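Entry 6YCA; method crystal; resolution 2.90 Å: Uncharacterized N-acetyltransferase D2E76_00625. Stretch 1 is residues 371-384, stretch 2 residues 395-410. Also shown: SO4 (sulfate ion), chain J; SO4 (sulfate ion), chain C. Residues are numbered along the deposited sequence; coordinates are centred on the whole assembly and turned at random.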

# COMPACT_ATOMS: atom_id res chain seq x y z
N SER A 371 -23.64 9.48 -29.33
CA SER A 371 -22.31 9.77 -28.80
C SER A 371 -21.76 11.07 -29.37
O SER A 371 -21.05 11.82 -28.68
CB SER A 371 -21.35 8.61 -29.06
OG SER A 371 -21.79 7.43 -28.40
N VAL A 372 -22.07 11.36 -30.64
CA VAL A 372 -21.63 12.59 -31.28
C VAL A 372 -22.55 13.76 -30.96
O VAL A 372 -22.11 14.92 -31.01
CB VAL A 372 -21.62 12.42 -32.80
CG1 VAL A 372 -20.95 13.59 -33.48
CG2 VAL A 372 -20.94 11.13 -33.18
N TYR A 373 -23.81 13.49 -30.61
CA TYR A 373 -24.85 14.52 -30.66
C TYR A 373 -24.51 15.72 -29.78
O TYR A 373 -24.78 16.87 -30.16
CB TYR A 373 -26.20 13.92 -30.27
CG TYR A 373 -27.30 14.95 -30.25
CD1 TYR A 373 -27.88 15.40 -31.43
CD2 TYR A 373 -27.75 15.51 -29.06
CE1 TYR A 373 -28.87 16.35 -31.43
CE2 TYR A 373 -28.74 16.47 -29.04
CZ TYR A 373 -29.30 16.88 -30.23
OH TYR A 373 -30.30 17.83 -30.23
N LEU A 374 -23.91 15.48 -28.62
CA LEU A 374 -23.65 16.55 -27.66
C LEU A 374 -22.29 17.20 -27.84
O LEU A 374 -21.94 18.11 -27.08
CB LEU A 374 -23.81 16.04 -26.23
CG LEU A 374 -25.25 15.68 -25.84
CD1 LEU A 374 -25.32 15.22 -24.40
CD2 LEU A 374 -26.20 16.85 -26.10
N GLY A 375 -21.51 16.77 -28.83
CA GLY A 375 -20.18 17.30 -29.05
C GLY A 375 -19.09 16.59 -28.29
O GLY A 375 -17.93 17.01 -28.36
N GLY A 376 -19.42 15.52 -27.56
CA GLY A 376 -18.45 14.76 -26.80
C GLY A 376 -17.64 13.77 -27.60
O GLY A 376 -16.73 13.16 -27.04
N ASN A 377 -17.97 13.59 -28.88
CA ASN A 377 -17.21 12.73 -29.77
C ASN A 377 -17.30 13.32 -31.17
O ASN A 377 -18.22 14.07 -31.49
CB ASN A 377 -17.75 11.30 -29.79
CG ASN A 377 -17.59 10.59 -28.46
OD1 ASN A 377 -16.59 9.91 -28.23
ND2 ASN A 377 -18.57 10.75 -27.59
N THR A 378 -16.32 12.98 -31.99
CA THR A 378 -16.31 13.43 -33.37
C THR A 378 -16.54 12.26 -34.31
O THR A 378 -16.40 11.09 -33.93
CB THR A 378 -14.99 14.14 -33.72
OG1 THR A 378 -13.90 13.22 -33.56
CG2 THR A 378 -14.79 15.33 -32.81
N TRP A 379 -16.89 12.59 -35.55
CA TRP A 379 -17.13 11.54 -36.54
C TRP A 379 -15.84 10.81 -36.90
O TRP A 379 -15.88 9.61 -37.18
CB TRP A 379 -17.78 12.14 -37.78
CG TRP A 379 -19.15 12.68 -37.53
CD1 TRP A 379 -19.50 13.98 -37.33
CD2 TRP A 379 -20.36 11.92 -37.45
NE1 TRP A 379 -20.85 14.08 -37.13
CE2 TRP A 379 -21.41 12.83 -37.20
CE3 TRP A 379 -20.67 10.56 -37.57
CZ2 TRP A 379 -22.74 12.43 -37.06
CZ3 TRP A 379 -21.99 10.16 -37.43
CH2 TRP A 379 -23.00 11.09 -37.18
N THR A 380 -14.70 11.50 -36.88
CA THR A 380 -13.45 10.85 -37.25
C THR A 380 -13.10 9.74 -36.28
O THR A 380 -12.70 8.65 -36.69
CB THR A 380 -12.31 11.87 -37.30
OG1 THR A 380 -12.71 13.01 -38.07
CG2 THR A 380 -11.08 11.24 -37.93
N ARG A 381 -13.24 10.00 -34.98
CA ARG A 381 -12.84 8.98 -34.01
C ARG A 381 -13.82 7.82 -33.99
O ARG A 381 -13.41 6.67 -33.83
CB ARG A 381 -12.63 9.60 -32.64
CG ARG A 381 -11.44 10.54 -32.59
CD ARG A 381 -10.16 9.83 -32.99
NE ARG A 381 -8.98 10.65 -32.77
CZ ARG A 381 -7.76 10.34 -33.19
NH1 ARG A 381 -7.57 9.21 -33.87
NH2 ARG A 381 -6.74 11.15 -32.95
N LEU A 382 -15.11 8.09 -34.17
CA LEU A 382 -16.07 6.99 -34.24
C LEU A 382 -15.90 6.19 -35.53
O LEU A 382 -16.08 4.97 -35.53
CB LEU A 382 -17.50 7.51 -34.08
CG LEU A 382 -17.86 7.90 -32.64
CD1 LEU A 382 -19.34 8.18 -32.51
CD2 LEU A 382 -17.44 6.83 -31.65
N GLU A 383 -15.56 6.86 -36.63
CA GLU A 383 -15.22 6.14 -37.85
C GLU A 383 -14.00 5.25 -37.64
O GLU A 383 -13.93 4.15 -38.19
CB GLU A 383 -14.95 7.13 -38.99
CG GLU A 383 -14.61 6.47 -40.32
CD GLU A 383 -13.90 7.40 -41.27
OE1 GLU A 383 -13.26 8.37 -40.78
OE2 GLU A 383 -13.97 7.18 -42.50
N ARG A 384 -13.03 5.73 -36.86
CA ARG A 384 -11.85 4.94 -36.56
C ARG A 384 -12.21 3.68 -35.78
O ARG A 384 -11.63 2.61 -36.00
CB ARG A 384 -10.87 5.79 -35.76
CG ARG A 384 -9.47 5.22 -35.59
CD ARG A 384 -8.48 6.34 -35.33
NE ARG A 384 -7.09 5.90 -35.34
CZ ARG A 384 -6.30 5.97 -36.40
NH1 ARG A 384 -6.77 6.44 -37.55
NH2 ARG A 384 -5.05 5.55 -36.31
N ALA A 395 -16.56 13.39 -46.57
CA ALA A 395 -17.83 13.39 -45.86
C ALA A 395 -17.63 13.41 -44.35
O ALA A 395 -18.38 14.06 -43.62
CB ALA A 395 -18.66 12.17 -46.27
N ILE A 396 -16.61 12.68 -43.86
CA ILE A 396 -16.32 12.68 -42.43
C ILE A 396 -15.88 14.06 -41.96
O ILE A 396 -16.34 14.55 -40.92
CB ILE A 396 -15.29 11.59 -42.08
CG1 ILE A 396 -15.87 10.19 -42.31
CG2 ILE A 396 -14.81 11.77 -40.64
CD1 ILE A 396 -17.02 9.83 -41.40
N ARG A 397 -14.97 14.70 -42.70
CA ARG A 397 -14.54 16.03 -42.28
C ARG A 397 -15.65 17.07 -42.39
O ARG A 397 -15.78 17.94 -41.53
CB ARG A 397 -13.23 16.51 -42.93
CG ARG A 397 -11.98 15.78 -42.48
CD ARG A 397 -10.72 16.46 -43.03
NE ARG A 397 -9.49 15.87 -42.50
CZ ARG A 397 -8.85 14.85 -43.06
NH1 ARG A 397 -9.34 14.31 -44.16
NH2 ARG A 397 -7.73 14.37 -42.52
N ALA A 398 -16.47 16.98 -43.45
CA ALA A 398 -17.59 17.90 -43.60
C ALA A 398 -18.60 17.76 -42.47
O ALA A 398 -19.17 18.75 -42.00
CB ALA A 398 -18.27 17.68 -44.96
N ALA A 399 -18.86 16.52 -42.04
CA ALA A 399 -19.76 16.32 -40.91
C ALA A 399 -19.15 16.88 -39.64
O ALA A 399 -19.85 17.51 -38.83
CB ALA A 399 -20.07 14.84 -40.74
N ASP A 400 -17.85 16.64 -39.43
CA ASP A 400 -17.18 17.19 -38.25
C ASP A 400 -17.14 18.71 -38.27
O ASP A 400 -17.20 19.34 -37.20
CB ASP A 400 -15.76 16.61 -38.12
CG ASP A 400 -15.74 15.25 -37.44
OD1 ASP A 400 -16.59 15.01 -36.55
OD2 ASP A 400 -14.86 14.43 -37.78
N ALA A 401 -17.05 19.32 -39.45
CA ALA A 401 -17.10 20.77 -39.54
C ALA A 401 -18.44 21.31 -39.06
O ALA A 401 -18.51 22.35 -38.40
CB ALA A 401 -16.80 21.23 -40.96
N LEU A 402 -19.53 20.59 -39.37
CA LEU A 402 -20.86 21.01 -38.97
C LEU A 402 -21.07 20.82 -37.47
O LEU A 402 -21.58 21.71 -36.79
CB LEU A 402 -21.91 20.23 -39.75
CG LEU A 402 -22.18 20.66 -41.19
CD1 LEU A 402 -23.15 19.70 -41.87
CD2 LEU A 402 -22.70 22.09 -41.25
N PHE A 403 -20.70 19.65 -36.95
CA PHE A 403 -21.03 19.24 -35.59
C PHE A 403 -20.05 19.76 -34.53
O PHE A 403 -20.33 19.58 -33.34
CB PHE A 403 -21.11 17.72 -35.50
CG PHE A 403 -22.37 17.14 -36.07
CD1 PHE A 403 -22.60 17.15 -37.44
CD2 PHE A 403 -23.33 16.58 -35.24
CE1 PHE A 403 -23.76 16.61 -37.96
CE2 PHE A 403 -24.49 16.04 -35.76
CZ PHE A 403 -24.71 16.05 -37.12
N SER A 404 -18.94 20.38 -34.93
CA SER A 404 -17.91 20.76 -33.98
C SER A 404 -18.45 21.72 -32.92
O SER A 404 -19.32 22.55 -33.20
CB SER A 404 -16.75 21.44 -34.72
OG SER A 404 -17.17 22.66 -35.31
N THR A 405 -17.95 21.56 -31.69
CA THR A 405 -18.28 22.44 -30.58
C THR A 405 -17.00 22.84 -29.85
O THR A 405 -15.98 22.15 -29.92
CB THR A 405 -19.24 21.77 -29.58
OG1 THR A 405 -18.62 20.62 -29.01
CG2 THR A 405 -20.53 21.36 -30.26
N GLY A 406 -17.08 23.95 -29.12
CA GLY A 406 -15.91 24.47 -28.43
C GLY A 406 -15.66 23.86 -27.06
O GLY A 406 -14.53 23.87 -26.57
N THR A 407 -16.71 23.34 -26.43
CA THR A 407 -16.61 22.78 -25.09
C THR A 407 -17.09 21.33 -25.10
O THR A 407 -18.03 20.98 -25.82
CB THR A 407 -17.45 23.58 -24.09
OG1 THR A 407 -18.83 23.53 -24.47
CG2 THR A 407 -16.99 25.03 -24.03
N GLN A 408 -16.43 20.50 -24.31
CA GLN A 408 -16.90 19.14 -24.13
C GLN A 408 -18.18 19.16 -23.29
O GLN A 408 -18.25 19.87 -22.28
CB GLN A 408 -15.84 18.31 -23.43
CG GLN A 408 -14.70 17.89 -24.34
CD GLN A 408 -15.11 16.82 -25.32
OE1 GLN A 408 -15.64 15.78 -24.94
NE2 GLN A 408 -14.89 17.08 -26.61
N PRO A 409 -19.19 18.39 -23.67
CA PRO A 409 -20.44 18.38 -22.90
C PRO A 409 -20.23 17.72 -21.56
O PRO A 409 -19.35 16.86 -21.38
CB PRO A 409 -21.37 17.54 -23.78
CG PRO A 409 -20.45 16.63 -24.50
CD PRO A 409 -19.21 17.43 -24.78
N PHE A 410 -21.06 18.11 -20.60
CA PHE A 410 -20.87 17.68 -19.22
C PHE A 410 -22.15 17.95 -18.45
O PHE A 410 -22.71 19.05 -18.54
CB PHE A 410 -19.71 18.47 -18.61
CG PHE A 410 -19.59 18.32 -17.14
CD1 PHE A 410 -19.14 17.14 -16.59
CD2 PHE A 410 -19.93 19.37 -16.30
CE1 PHE A 410 -19.02 17.00 -15.22
CE2 PHE A 410 -19.81 19.24 -14.94
CZ PHE A 410 -19.36 18.05 -14.39
S SO4 J . -19.70 25.81 -27.52
O1 SO4 J . -20.45 26.10 -26.30
O2 SO4 J . -18.38 26.43 -27.44
O3 SO4 J . -20.42 26.35 -28.68
O4 SO4 J . -19.56 24.36 -27.67
S SO4 C . -8.73 16.49 -38.52
O1 SO4 C . -8.68 17.95 -38.66
O2 SO4 C . -8.46 16.12 -37.13
O3 SO4 C . -10.04 15.98 -38.91
O4 SO4 C . -7.73 15.87 -39.38

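Stretch 2 opens with helix 395-403, which packs against helix 379-384 of stretch 1. The two axes approach to 9.6 Å, and their directions differ by 137°. In all, 715 Å² of surface is buried between the stretches.

Ile-396 is the first residue of stretch 2 to make contact. Its CB points toward stretch 1. Its CG2 lies 4.1 Å from Trp-379 CB and 3.5 Å from Thr-380 OG1. Its CG1 lies 3.5 Å from Glu-383 OE1. A branched apolar side chain thus covers one turn of the partner helix.

The CA-to-CB bond of Arg-397 points away from stretch 1. Its NH2 makes a weak hydrogen bond of 3.5 Å to O4 of the chain C sulfate.

Ala-399 is buried. Its CB sits over one face of the Trp-379 indole, 3.8 Å from the centroid of the five-membered ring. The small methyl group lets the ring lie close to the helix.

Asp-400 supplies the polar part of the contact. Its CB points sideways, but its carboxylate reaches the first turn of helix 379-384. OD1 accepts a hydrogen bond from Trp-379 N at 2.6 Å. OD2 accepts one from Thr-380 OG1 at 2.6 Å and a weak one from Thr-380 N at 3.1 Å. Backbone NH groups at a helix start have no carbonyl partner in a preceding turn, so an acidic side chain suits this place.

Phe-403 is buried, and its CA-to-CB bond points toward stretch 1. The edge of Trp-379 meets the face of its ring, with the centroids of the Trp-379 five-membered ring and the Phe-403 ring 4.9 Å apart and the planes at 85°. Its CD2 also lies 4.2 Å from Val-372 CG1. Together Ile-396, Ala-399, Asp-400 and Phe-403 form the hole that receives Trp-379, which has 106 Å² covered by stretch 2.

After the helix, Thr-405 comes close to Gly-375, with Thr-405 OG1 3.7 Å from Gly-375 CA. A CB on Gly-375 would fall 2.4 Å from that OG1. At the backbone angles of Gly-375 (phi 89°, psi 3°) a CB would also be jammed against Leu-374 O, which by itself calls for glycine. Thr-405 OG1 donates a hydrogen bond of 3.3 Å to Thr-407 O.

Gly-406 N and Thr-407 N bind O4 of the chain J sulfate, at 2.9 and 3.3 Å.

Gln-408 brings the end of its side chain to the glycine pair. Its OE1 is 3.5 Å from Gly-376 CA.

Pro-409 is buried against the same turn. Its CB is 3.8 Å from Leu-374 CB, and its CD is 3.4 Å from Gly-376 N. A CB on Gly-376 would be tight, 3.1 Å from Pro-409 CG.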